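Long-range contacts in uncharacterized hypothetical protein (PDB 4EIU), which is of unknown function but belongs to the DUF3823 family and carries an N-terminal domain of the transthyretin clan: residues A[30-34]-A[234-238]; A[114-119]-A[219-225]; A[134-138]-A[195-200]. The contacts are given in a common frame with arbitrary orientation. Residue numbers count along the deposited sequence, not the author numbering.

The three contacts enclose one another along the chain: 30-34 comes first and its partner 234-238 last, contact 2 lies between them, and the segments of contact 3 both fall between those of contact 2 in the sequence. Contact 1 brings a turn of the transthyretin-like N-terminal domain against a loop of the C-terminal beta-sandwich. Contact 2, centred about 13 Å away, packs the two sheets of that sandwich face to face and touches contact 1 through Arg224, Ile225, Arg236 and Trp238. Contact 3, whose centre is about 10 Å from that of contact 2 and 21 Å from that of contact 1, uses strand 129-138, the sheet neighbour of strand 115-126.

Contact 1: residues A[30-34]-A[234-238]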
ATOM      1  N   GLY A  30       7.463  -5.548  -0.610  1.00 43.47           N
ATOM      2  CA  GLY A  30       8.592  -5.233   0.289  1.00 41.98           C
ATOM      3  C   GLY A  30       7.992  -4.978   1.654  1.00 43.67           C
ATOM      4  O   GLY A  30       6.739  -4.957   1.806  1.00 37.22           O
ATOM      5  N   SER A  31       8.869  -4.702   2.609  1.00 40.77           N
ATOM      6  CA  SER A  31       8.479  -4.468   4.011  0.50 41.06           C
ATOM      7  C   SER A  31       7.507  -3.321   4.164  1.00 39.07           C
ATOM      8  O   SER A  31       6.783  -3.263   5.147  1.00 41.01           O
ATOM      9  CB  SER A  31       9.719  -4.176   4.888  0.50 44.01           C
ATOM     10  OG  SER A  31      10.657  -5.238   4.844  0.50 39.24           O
ATOM     11  N   GLU A  32       7.512  -2.392   3.191  1.00 40.43           N
ATOM     12  CA  GLU A  32       6.626  -1.206   3.215  1.00 41.87           C
ATOM     13  C   GLU A  32       5.282  -1.431   2.475  1.00 39.96           C
ATOM     14  O   GLU A  32       4.509  -0.489   2.226  1.00 37.03           O
ATOM     15  CB  GLU A  32       7.332   0.016   2.652  1.00 43.32           C
ATOM     16  CG  GLU A  32       8.707   0.252   3.275  1.00 44.88           C
ATOM     17  CD  GLU A  32       9.828  -0.596   2.661  1.00 49.60           C
ATOM     18  OE1 GLU A  32       9.633  -1.304   1.634  1.00 47.53           O
ATOM     19  OE2 GLU A  32      10.921  -0.568   3.251  1.00 54.13           O
ATOM     20  N   GLY A  33       4.997  -2.678   2.159  1.00 35.54           N
ATOM     21  CA  GLY A  33       3.820  -3.031   1.393  1.00 36.95           C
ATOM     22  C   GLY A  33       2.662  -3.439   2.303  1.00 39.17           C
ATOM     23  O   GLY A  33       2.434  -2.833   3.345  1.00 36.86           O
ATOM     24  N   ILE A  34       1.949  -4.507   1.927  1.00 34.45           N
ATOM     25  CA  ILE A  34       0.821  -4.994   2.741  1.00 34.78           C
ATOM     26  C   ILE A  34       1.253  -6.260   3.460  1.00 35.69           C
ATOM     27  O   ILE A  34       1.468  -7.322   2.824  1.00 35.53           O
ATOM     28  CB  ILE A  34      -0.454  -5.263   1.924  1.00 36.24           C
ATOM     29  CG1 ILE A  34      -0.927  -4.021   1.192  1.00 34.76           C
ATOM     30  CG2 ILE A  34      -1.542  -5.884   2.841  1.00 33.63           C
ATOM     31  CD1 ILE A  34      -2.106  -4.247   0.242  1.00 34.63           C
ATOM     32  N   GLY A 234       6.595   4.108  12.441  1.00 44.76           N
ATOM     33  CA  GLY A 234       7.380   5.022  11.619  1.00 47.40           C
ATOM     34  C   GLY A 234       7.221   4.768  10.115  1.00 50.11           C
ATOM     35  O   GLY A 234       7.620   5.622   9.354  1.00 49.22           O
ATOM     36  N   THR A 235       6.628   3.640   9.668  1.00 41.62           N
ATOM     37  CA  THR A 235       6.483   3.351   8.253  1.00 40.46           C
ATOM     38  C   THR A 235       5.253   3.970   7.666  1.00 40.22           C
ATOM     39  O   THR A 235       4.150   3.544   7.956  1.00 35.37           O
ATOM     40  CB  THR A 235       6.449   1.828   7.977  1.00 41.81           C
ATOM     41  OG1 THR A 235       7.503   1.214   8.703  1.00 44.22           O
ATOM     42  CG2 THR A 235       6.612   1.538   6.489  1.00 40.31           C
ATOM     43  N   ARG A 236       5.443   4.967   6.803  1.00 39.84           N
ATOM     44  CA  ARG A 236       4.325   5.587   6.113  1.00 41.01           C
ATOM     45  C   ARG A 236       4.235   4.993   4.714  1.00 39.58           C
ATOM     46  O   ARG A 236       5.089   5.220   3.873  1.00 38.01           O
ATOM     47  CB  ARG A 236       4.475   7.106   6.091  1.00 40.32           C
ATOM     48  CG  ARG A 236       4.648   7.693   7.485  1.00 44.63           C
ATOM     49  CD  ARG A 236       4.621   9.220   7.497  1.00 40.41           C
ATOM     50  NE  ARG A 236       5.759   9.828   6.778  1.00 41.77           N
ATOM     51  CZ  ARG A 236       5.710  10.368   5.549  1.00 44.92           C
ATOM     52  NH1 ARG A 236       4.604  10.406   4.799  1.00 50.10           N
ATOM     53  NH2 ARG A 236       6.810  10.864   5.037  1.00 48.58           N
ATOM     54  N   ARG A 237       3.193   4.199   4.496  1.00 39.21           N
ATOM     55  CA  ARG A 237       3.107   3.328   3.326  1.00 41.34           C
ATOM     56  C   ARG A 237       2.396   4.032   2.166  1.00 41.00           C
ATOM     57  O   ARG A 237       1.396   4.723   2.367  1.00 36.99           O
ATOM     58  CB  ARG A 237       2.371   2.059   3.664  1.00 35.25           C
ATOM     59  CG  ARG A 237       2.972   1.282   4.839  1.00 34.35           C
ATOM     60  CD  ARG A 237       2.273  -0.072   5.133  1.00 37.35           C
ATOM     61  NE  ARG A 237       2.906  -0.532   6.349  1.00 35.68           N
ATOM     62  CZ  ARG A 237       3.841  -1.428   6.462  1.00 40.13           C
ATOM     63  NH1 ARG A 237       4.192  -2.213   5.425  1.00 38.44           N
ATOM     64  NH2 ARG A 237       4.411  -1.549   7.655  1.00 37.92           N
ATOM     65  N   TRP A 238       2.961   3.878   0.971  1.00 38.32           N
ATOM     66  CA  TRP A 238       2.338   4.348  -0.276  1.00 38.93           C
ATOM     67  C   TRP A 238       1.170   3.559  -0.757  1.00 38.62           C
ATOM     68  O   TRP A 238       1.150   2.299  -0.746  1.00 37.29           O
ATOM     69  CB  TRP A 238       3.378   4.414  -1.402  1.00 40.14           C
ATOM     70  CG  TRP A 238       4.444   5.458  -1.228  1.00 39.55           C
ATOM     71  CD1 TRP A 238       4.324   6.842  -1.330  1.00 42.88           C
ATOM     72  CD2 TRP A 238       5.848   5.232  -0.902  1.00 42.37           C
ATOM     73  NE1 TRP A 238       5.526   7.451  -1.129  1.00 44.25           N
ATOM     74  CE2 TRP A 238       6.479   6.548  -0.879  1.00 46.34           C
ATOM     75  CE3 TRP A 238       6.638   4.094  -0.721  1.00 47.56           C
ATOM     76  CZ2 TRP A 238       7.818   6.706  -0.607  1.00 45.69           C
ATOM     77  CZ3 TRP A 238       7.995   4.271  -0.436  1.00 49.31           C
ATOM     78  CH2 TRP A 238       8.561   5.541  -0.371  1.00 55.12           C
TER
HETATM   79  O   HOH W   1       6.266  -3.802   7.829  1.00 41.05           O
HETATM   80  O   HOH W   2       2.079  -0.224   0.153  1.00 40.04           O
HETATM   81  O   HOH W   3       5.025   1.822   1.026  1.00 41.58           O
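A type I beta turn from the transthyretin-like N-terminal domain meets a loop of the C-terminal beta-sandwich, so this contact joins two domains. The turn runs from Gly30 to Gly33 and is closed by a hydrogen bond from Gly33 N to Gly30 O of 2.9 Å. Glycine suits both ends: a CB on Gly33 would crowd Gly30 O, and one on Gly30 would press on Glu32 OE1.

In 234-238 the side chains alternate. Arg237 points toward the turn, whereas Arg236 points away, and its NH1 bonds to Thr163 OG1 and Ile225 O. With chi2 and chi3 in t, the chain of Arg237 is extended out to NE, and chi4 of -101° turns the guanidinium across it. Arginine fits because it offers several donors in one plane: NE is taken by Thr229 O, NH1 meets the turn directly and NH2 reaches it through water.

Glu32 adopts m at chi1 and p at chi2, which leads its carboxylate away from 234-238; its CG still packs on Thr235 CG2 at 4.0 Å. Thr235, in the m rotamer, directs that methyl group at the glutamate's aliphatic part. Trp238, also m at chi1, sends its NE1 to Asp164, and its backbone reaches the turn through water: water 3 joins Glu32 O to Trp238 N, and water 2 joins Glu32 O to Trp238 O. Water 1 links Ser31 O to Arg237 NH2. The direct bonds are two, both from Arg237 NH1, which donates to Ser31 O and to Gly33 O at 2.8 Å each.

Contact 2: residues A[114-119]-A[219-225]; sequences FLNVEF and VRAAARI
Two strands of opposite sheets lie face to face here, as in the core of a beta-sandwich. Strands 115-119 and 219-225, both extended, run nearly antiparallel at 156°, with axes 6.6 Å apart at closest approach and no hydrogen bond between them. Phe114, just ahead, is not extended (phi/psi -68/-41). The CA register pairs Phe114 with Ile225, Leu115 with Arg224 and Val117 with Ala222.

Phe119 loses most surface. Its CB leaves sideways, but chi1 m (chi2 -65°) turns the ring toward 219-221, with its edge at Arg220 CA: Phe119 CZ lies 3.5 Å from Ala221 N, 3.6 Å from Arg220 CA and 3.9 Å from Val219 CG2. Ile225, chi1 p and chi2 t, covers the other end, setting CD1 over the face of the Phe114 ring, 3.8 Å from its centroid, in a CH-pi contact. Leu115, chi1 m and chi2 t, sets CD1 3.8 Å from Ala223 CB and 3.9 Å from Ile225 CG2. Val117, chi1 t, places CG1 3.7 Å from Ala221 CB and CG2 3.9 Å from Ala223 CB. Alanine's small methyl lets these larger residues come close.

Arg220 and Arg224 point away; Arg220 NE bonds to Ser241 O and Arg224 NE forms a salt bridge with Asp164 OD1. Strand 115-126 is an outer strand beside 129-138, whose Val134 also packs on Ala221, while 216-225 lies between 162-170 and 239-247.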
ATOM      1  N   PHE A 114      -5.864   4.879   2.016  1.00 38.83           N
ATOM      2  CA  PHE A 114      -5.784   6.291   2.293  1.00 38.13           C
ATOM      3  C   PHE A 114      -5.970   7.131   1.024  1.00 43.00           C
ATOM      4  O   PHE A 114      -6.619   8.171   1.056  1.00 41.37           O
ATOM      5  CB  PHE A 114      -4.420   6.637   2.884  1.00 39.64           C
ATOM      6  CG  PHE A 114      -4.081   5.915   4.148  1.00 39.88           C
ATOM      7  CD1 PHE A 114      -5.025   5.734   5.134  1.00 35.25           C
ATOM      8  CD2 PHE A 114      -2.802   5.456   4.372  1.00 34.75           C
ATOM      9  CE1 PHE A 114      -4.699   5.091   6.318  1.00 36.93           C
ATOM     10  CE2 PHE A 114      -2.474   4.808   5.554  1.00 36.21           C
ATOM     11  CZ  PHE A 114      -3.425   4.658   6.544  1.00 35.43           C
ATOM     12  N   LEU A 115      -5.373   6.673  -0.070  1.00 40.52           N
ATOM     13  CA  LEU A 115      -5.302   7.393  -1.366  1.00 43.60           C
ATOM     14  C   LEU A 115      -5.511   6.446  -2.539  1.00 43.62           C
ATOM     15  O   LEU A 115      -5.168   5.265  -2.467  1.00 43.55           O
ATOM     16  CB  LEU A 115      -3.931   8.073  -1.520  1.00 44.93           C
ATOM     17  CG  LEU A 115      -3.489   9.103  -0.450  1.00 43.21           C
ATOM     18  CD1 LEU A 115      -2.038   9.586  -0.663  1.00 45.98           C
ATOM     19  CD2 LEU A 115      -4.418  10.334  -0.436  1.00 42.19           C
ATOM     20  N   ASN A 116      -6.099   6.978  -3.600  1.00 46.69           N
ATOM     21  CA  ASN A 116      -6.117   6.354  -4.889  1.00 48.99           C
ATOM     22  C   ASN A 116      -5.187   7.131  -5.790  1.00 53.41           C
ATOM     23  O   ASN A 116      -5.213   8.372  -5.810  1.00 48.39           O
ATOM     24  CB  ASN A 116      -7.532   6.362  -5.450  1.00 50.97           C
ATOM     25  CG  ASN A 116      -8.471   5.483  -4.664  1.00 52.97           C
ATOM     26  OD1 ASN A 116      -8.082   4.432  -4.165  1.00 53.49           O
ATOM     27  ND2 ASN A 116      -9.721   5.883  -4.586  1.00 57.91           N
ATOM     28  N   VAL A 117      -4.377   6.409  -6.539  1.00 47.78           N
ATOM     29  CA  VAL A 117      -3.336   7.021  -7.363  1.00 49.60           C
ATOM     30  C   VAL A 117      -3.385   6.407  -8.741  1.00 55.92           C
ATOM     31  O   VAL A 117      -3.314   5.192  -8.866  1.00 53.43           O
ATOM     32  CB  VAL A 117      -1.930   6.775  -6.777  1.00 48.84           C
ATOM     33  CG1 VAL A 117      -0.861   7.484  -7.630  1.00 48.96           C
ATOM     34  CG2 VAL A 117      -1.866   7.165  -5.297  1.00 46.77           C
ATOM     35  N   GLU A 118      -3.495   7.240  -9.775  1.00 57.90           N
ATOM     36  CA  GLU A 118      -3.582   6.729 -11.142  1.00 64.03           C
ATOM     37  C   GLU A 118      -2.803   7.613 -12.091  1.00 68.29           C
ATOM     38  O   GLU A 118      -2.588   8.803 -11.824  1.00 65.75           O
ATOM     39  CB  GLU A 118      -5.044   6.678 -11.592  1.00 65.25           C
ATOM     40  CG  GLU A 118      -5.708   8.059 -11.611  1.00 79.31           C
ATOM     41  CD  GLU A 118      -7.221   8.011 -11.679  1.00 95.31           C
ATOM     42  OE1 GLU A 118      -7.751   7.276 -12.548  1.00 87.45           O
ATOM     43  OE2 GLU A 118      -7.876   8.738 -10.884  1.00 87.94           O
ATOM     44  N   PHE A 119      -2.391   7.027 -13.206  1.00 64.20           N
ATOM     45  CA  PHE A 119      -1.918   7.820 -14.353  1.00 65.37           C
ATOM     46  C   PHE A 119      -3.110   8.357 -15.133  1.00 71.72           C
ATOM     47  O   PHE A 119      -4.158   7.720 -15.180  1.00 70.09           O
ATOM     48  CB  PHE A 119      -1.058   6.970 -15.263  1.00 65.81           C
ATOM     49  CG  PHE A 119       0.285   6.639 -14.690  1.00 64.61           C
ATOM     50  CD1 PHE A 119       1.219   7.652 -14.446  1.00 66.64           C
ATOM     51  CD2 PHE A 119       0.633   5.321 -14.413  1.00 60.00           C
ATOM     52  CE1 PHE A 119       2.479   7.354 -13.946  1.00 69.27           C
ATOM     53  CE2 PHE A 119       1.885   5.014 -13.902  1.00 64.48           C
ATOM     54  CZ  PHE A 119       2.813   6.027 -13.669  1.00 65.70           C
ATOM     55  N   VAL A 219       7.203   2.221 -15.365  1.00 62.79           N
ATOM     56  CA  VAL A 219       6.985   3.396 -14.503  1.00 62.42           C
ATOM     57  C   VAL A 219       5.722   3.239 -13.669  1.00 61.94           C
ATOM     58  O   VAL A 219       4.779   2.544 -14.057  1.00 64.91           O
ATOM     59  CB  VAL A 219       6.885   4.713 -15.312  1.00 65.77           C
ATOM     60  CG1 VAL A 219       8.080   4.875 -16.234  1.00 68.06           C
ATOM     61  CG2 VAL A 219       5.582   4.771 -16.093  1.00 67.72           C
ATOM     62  N   ARG A 220       5.696   3.888 -12.514  1.00 57.47           N
ATOM     63  CA  ARG A 220       4.577   3.735 -11.604  1.00 56.94           C
ATOM     64  C   ARG A 220       4.510   4.920 -10.642  1.00 57.04           C
ATOM     65  O   ARG A 220       5.549   5.415 -10.202  1.00 58.51           O
ATOM     66  CB  ARG A 220       4.759   2.464 -10.807  1.00 52.21           C
ATOM     67  CG  ARG A 220       3.495   1.877 -10.224  1.00 54.09           C
ATOM     68  CD  ARG A 220       3.832   0.549  -9.575  1.00 47.62           C
ATOM     69  NE  ARG A 220       2.678  -0.062  -8.932  1.00 47.59           N
ATOM     70  CZ  ARG A 220       2.735  -1.044  -8.030  1.00 46.62           C
ATOM     71  NH1 ARG A 220       3.892  -1.558  -7.631  1.00 46.53           N
ATOM     72  NH2 ARG A 220       1.606  -1.508  -7.489  1.00 44.84           N
ATOM     73  N   ALA A 221       3.292   5.343 -10.319  1.00 55.85           N
ATOM     74  CA  ALA A 221       3.074   6.454  -9.387  1.00 53.32           C
ATOM     75  C   ALA A 221       2.701   5.923  -8.040  1.00 53.04           C
ATOM     76  O   ALA A 221       2.145   4.820  -7.913  1.00 47.02           O
ATOM     77  CB  ALA A 221       2.018   7.416  -9.914  1.00 55.54           C
ATOM     78  N   ALA A 222       3.068   6.685  -7.011  1.00 52.73           N
ATOM     79  CA  ALA A 222       2.724   6.365  -5.661  1.00 48.17           C
ATOM     80  C   ALA A 222       2.553   7.652  -4.886  1.00 49.66           C
ATOM     81  O   ALA A 222       3.146   8.661  -5.246  1.00 50.38           O
ATOM     82  CB  ALA A 222       3.785   5.475  -5.008  1.00 45.68           C
ATOM     83  N   ALA A 223       1.707   7.609  -3.851  1.00 49.99           N
ATOM     84  CA  ALA A 223       1.502   8.771  -2.949  1.00 51.59           C
ATOM     85  C   ALA A 223       1.149   8.262  -1.545  1.00 47.08           C
ATOM     86  O   ALA A 223       0.662   7.119  -1.360  1.00 41.03           O
ATOM     87  CB  ALA A 223       0.456   9.702  -3.481  1.00 46.99           C
ATOM     88  N   ARG A 224       1.516   9.049  -0.547  1.00 43.15           N
ATOM     89  CA  ARG A 224       1.216   8.670   0.819  1.00 39.91           C
ATOM     90  C   ARG A 224       0.854   9.871   1.668  1.00 43.95           C
ATOM     91  O   ARG A 224       1.067  11.031   1.267  1.00 45.60           O
ATOM     92  CB  ARG A 224       2.394   7.928   1.412  1.00 40.39           C
ATOM     93  CG  ARG A 224       3.662   8.754   1.504  1.00 44.31           C
ATOM     94  CD  ARG A 224       4.751   7.985   2.192  1.00 46.79           C
ATOM     95  NE  ARG A 224       6.017   8.689   2.081  1.00 46.92           N
ATOM     96  CZ  ARG A 224       7.156   8.281   2.615  1.00 48.54           C
ATOM     97  NH1 ARG A 224       7.227   7.144   3.278  1.00 48.17           N
ATOM     98  NH2 ARG A 224       8.251   9.019   2.452  1.00 49.06           N
ATOM     99  N   ILE A 225       0.301   9.568   2.829  1.00 43.27           N
ATOM    100  CA  ILE A 225      -0.072  10.545   3.827  1.00 41.18           C
ATOM    101  C   ILE A 225       0.886  10.526   5.009  1.00 45.99           C
ATOM    102  O   ILE A 225       1.724   9.646   5.115  1.00 42.62           O
ATOM    103  CB  ILE A 225      -1.557  10.396   4.296  1.00 38.88           C
ATOM    104  CG1 ILE A 225      -1.833   9.049   4.979  1.00 39.02           C
ATOM    105  CG2 ILE A 225      -2.475  10.589   3.105  1.00 35.93           C
ATOM    106  CD1 ILE A 225      -3.136   8.985   5.805  1.00 39.96           C
TER

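Contact 3: residues A[134-138]-A[195-200]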
ATOM      1  N   VAL A 134      -0.128  12.417 -13.152  1.00 70.17           N
ATOM      2  CA  VAL A 134      -0.580  11.597 -12.013  1.00 65.72           C
ATOM      3  C   VAL A 134      -1.766  12.266 -11.337  1.00 69.88           C
ATOM      4  O   VAL A 134      -1.756  13.490 -11.118  1.00 69.43           O
ATOM      5  CB  VAL A 134       0.537  11.379 -10.960  1.00 64.83           C
ATOM      6  CG1 VAL A 134       0.012  10.582  -9.766  1.00 60.68           C
ATOM      7  CG2 VAL A 134       1.715  10.628 -11.571  1.00 66.32           C
ATOM      8  N   ARG A 135      -2.790  11.480 -10.996  1.00 67.50           N
ATOM      9  CA  ARG A 135      -3.927  12.028 -10.255  1.00 69.76           C
ATOM     10  C   ARG A 135      -4.062  11.331  -8.901  1.00 64.62           C
ATOM     11  O   ARG A 135      -4.280  10.129  -8.848  1.00 56.44           O
ATOM     12  CB  ARG A 135      -5.222  11.912 -11.055  1.00 70.49           C
ATOM     13  CG  ARG A 135      -6.395  12.586 -10.357  1.00 75.46           C
ATOM     14  CD  ARG A 135      -7.743  12.072 -10.829  1.00 83.30           C
ATOM     15  NE  ARG A 135      -8.106  12.734 -12.052  1.00 93.04           N
ATOM     16  CZ  ARG A 135      -8.307  12.177 -13.250  1.00 95.13           C
ATOM     17  NH1 ARG A 135      -8.237  10.871 -13.474  1.00 98.75           N
ATOM     18  NH2 ARG A 135      -8.612  12.974 -14.250  1.00 86.37           N
ATOM     19  N   VAL A 136      -3.935  12.094  -7.812  1.00 58.33           N
ATOM     20  CA  VAL A 136      -4.134  11.569  -6.458  1.00 57.30           C
ATOM     21  C   VAL A 136      -5.476  12.016  -5.874  1.00 55.13           C
ATOM     22  O   VAL A 136      -5.824  13.210  -5.878  1.00 54.44           O
ATOM     23  CB  VAL A 136      -2.982  11.975  -5.518  1.00 55.63           C
ATOM     24  CG1 VAL A 136      -3.200  11.417  -4.098  1.00 50.57           C
ATOM     25  CG2 VAL A 136      -1.648  11.511  -6.102  1.00 53.63           C
ATOM     26  N   THR A 137      -6.235  11.058  -5.360  1.00 50.29           N
ATOM     27  CA  THR A 137      -7.497  11.361  -4.647  1.00 51.96           C
ATOM     28  C   THR A 137      -7.575  10.603  -3.335  1.00 50.37           C
ATOM     29  O   THR A 137      -6.876   9.609  -3.135  1.00 47.21           O
ATOM     30  CB  THR A 137      -8.749  11.020  -5.507  1.00 51.47           C
ATOM     31  OG1 THR A 137      -8.619   9.694  -6.017  1.00 59.43           O
ATOM     32  CG2 THR A 137      -8.938  12.007  -6.699  1.00 56.59           C
ATOM     33  N   ARG A 138      -8.427  11.066  -2.426  1.00 50.06           N
ATOM     34  CA  ARG A 138      -8.686  10.342  -1.173  1.00 48.49           C
ATOM     35  C   ARG A 138      -9.314   8.974  -1.434  1.00 44.80           C
ATOM     36  O   ARG A 138     -10.243   8.865  -2.219  1.00 50.20           O
ATOM     37  CB  ARG A 138      -9.613  11.159  -0.282  1.00 46.84           C
ATOM     38  CG  ARG A 138      -9.042  12.474   0.201  1.00 53.42           C
ATOM     39  CD  ARG A 138      -7.853  12.273   1.131  1.00 47.83           C
ATOM     40  NE  ARG A 138      -7.321  13.551   1.599  1.00 52.10           N
ATOM     41  CZ  ARG A 138      -6.207  13.664   2.323  1.00 53.59           C
ATOM     42  NH1 ARG A 138      -5.558  12.595   2.690  1.00 45.41           N
ATOM     43  NH2 ARG A 138      -5.747  14.847   2.711  1.00 46.48           N
ATOM     44  N   PHE A 195      -0.693  19.987  -0.536  1.00 61.69           N
ATOM     45  CA  PHE A 195      -1.298  19.149  -1.569  1.00 59.72           C
ATOM     46  C   PHE A 195      -2.827  19.237  -1.697  1.00 61.95           C
ATOM     47  O   PHE A 195      -3.365  18.814  -2.740  1.00 63.67           O
ATOM     48  CB  PHE A 195      -0.961  17.663  -1.354  1.00 56.37           C
ATOM     49  CG  PHE A 195      -1.185  16.837  -2.587  1.00 55.04           C
ATOM     50  CD1 PHE A 195      -0.231  16.816  -3.594  1.00 59.94           C
ATOM     51  CD2 PHE A 195      -2.368  16.129  -2.771  1.00 61.61           C
ATOM     52  CE1 PHE A 195      -0.441  16.096  -4.762  1.00 59.32           C
ATOM     53  CE2 PHE A 195      -2.579  15.389  -3.925  1.00 61.86           C
ATOM     54  CZ  PHE A 195      -1.611  15.380  -4.923  1.00 66.14           C
ATOM     55  N   GLU A 196      -3.532  19.735  -0.674  1.00 60.28           N
ATOM     56  CA  GLU A 196      -5.012  19.730  -0.674  1.00 62.25           C
ATOM     57  C   GLU A 196      -5.620  20.260  -1.962  1.00 68.85           C
ATOM     58  O   GLU A 196      -6.530  19.655  -2.521  1.00 67.71           O
ATOM     59  CB  GLU A 196      -5.589  20.529   0.507  1.00 69.84           C
ATOM     60  CG  GLU A 196      -5.517  19.843   1.853  1.00 73.60           C
ATOM     61  CD  GLU A 196      -6.211  18.478   1.882  1.00 92.76           C
ATOM     62  OE1 GLU A 196      -7.439  18.397   1.636  1.00 75.94           O
ATOM     63  OE2 GLU A 196      -5.518  17.473   2.143  1.00 81.61           O
ATOM     64  N   GLY A 197      -5.126  21.398  -2.438  1.00 71.32           N
ATOM     65  CA  GLY A 197      -5.606  21.955  -3.700  1.00 73.66           C
ATOM     66  C   GLY A 197      -5.316  21.123  -4.944  1.00 74.79           C
ATOM     67  O   GLY A 197      -5.868  21.395  -5.997  1.00 78.03           O
ATOM     68  N   LEU A 198      -4.450  20.109  -4.841  1.00 72.44           N
ATOM     69  CA  LEU A 198      -4.103  19.253  -5.984  1.00 69.72           C
ATOM     70  C   LEU A 198      -4.849  17.915  -5.995  1.00 71.08           C
ATOM     71  O   LEU A 198      -4.737  17.155  -6.961  1.00 67.31           O
ATOM     72  CB  LEU A 198      -2.582  19.011  -6.040  1.00 73.23           C
ATOM     73  CG  LEU A 198      -1.668  20.221  -6.237  1.00 80.77           C
ATOM     74  CD1 LEU A 198      -0.200  19.879  -6.028  1.00 77.77           C
ATOM     75  CD2 LEU A 198      -1.864  20.844  -7.614  1.00 84.37           C
ATOM     76  N   LEU A 199      -5.601  17.610  -4.930  1.00 71.05           N
ATOM     77  CA  LEU A 199      -6.412  16.401  -4.911  1.00 65.38           C
ATOM     78  C   LEU A 199      -7.371  16.400  -6.078  1.00 64.45           C
ATOM     79  O   LEU A 199      -8.049  17.377  -6.314  1.00 71.60           O
ATOM     80  CB  LEU A 199      -7.180  16.240  -3.587  1.00 60.85           C
ATOM     81  CG  LEU A 199      -6.339  15.806  -2.394  1.00 54.90           C
ATOM     82  CD1 LEU A 199      -7.114  16.110  -1.112  1.00 57.37           C
ATOM     83  CD2 LEU A 199      -5.932  14.328  -2.429  1.00 50.11           C
ATOM     84  N   GLY A 200      -7.383  15.316  -6.848  1.00 63.27           N
ATOM     85  CA  GLY A 200      -8.288  15.194  -7.973  1.00 66.22           C
ATOM     86  C   GLY A 200      -7.870  15.964  -9.217  1.00 72.79           C
ATOM     87  O   GLY A 200      -8.586  15.910 -10.190  1.00 73.10           O
TER
HETATM   88  O   HOH W   4      -3.704  14.734  -7.874  1.00 58.16           O
HETATM   89  O   HOH W   5      -8.918  15.952   1.813  1.00 55.05           O
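Val136 has both of its backbone polar groups served from the side of 195-200. Val136 O accepts from Gly200 N at 2.8 Å and an angle of 166°, close to straight, and Leu199 CA adds a CA-H...O contact to Val136 O at 3.4 Å. Val136 N donates to water 4 at 2.7 Å; that water lies 2.8 Å from Leu198 O and can donate to it, so the solvent spans a gap that a direct backbone bond does not close. Gly200 takes a positive phi of 78°, favourable for glycine, and its CA rests 3.5 Å from Thr137 CG2.

The contact belongs to the three-stranded sheet of the C-terminal beta-sandwich: strand 129-138 pairs there with strand 202-206, Val134 bonding to Val203, and the bond to Gly200 lies just ahead of that strand. A short 3-10 segment precedes Leu199 and Gly200, which make the closest backbone approach; in it Leu198 N donates to Phe195 O at 2.7 Å and Leu199 N to Glu196 O at 3.3 Å. Phe195, facing the strand, packs CZ on Val136 CB at 3.7 Å; a flat ring and a branched residue suit this buried place beside Val162 and Ile165.

Farther out, charges meet. Arg138 NH2 forms a salt bridge with Glu196 OE2 at 2.7 Å, although the hydrogen bond within it is weak, at 128°. Water 5 accepts from Arg138 NE and donates to Glu196 OE1, at 2.9 Å each, giving the carboxylate a second link. Arg138 NH1 donates to Leu160 O, while Leu199 CD1 lies 3.7 Å from Arg138 NE.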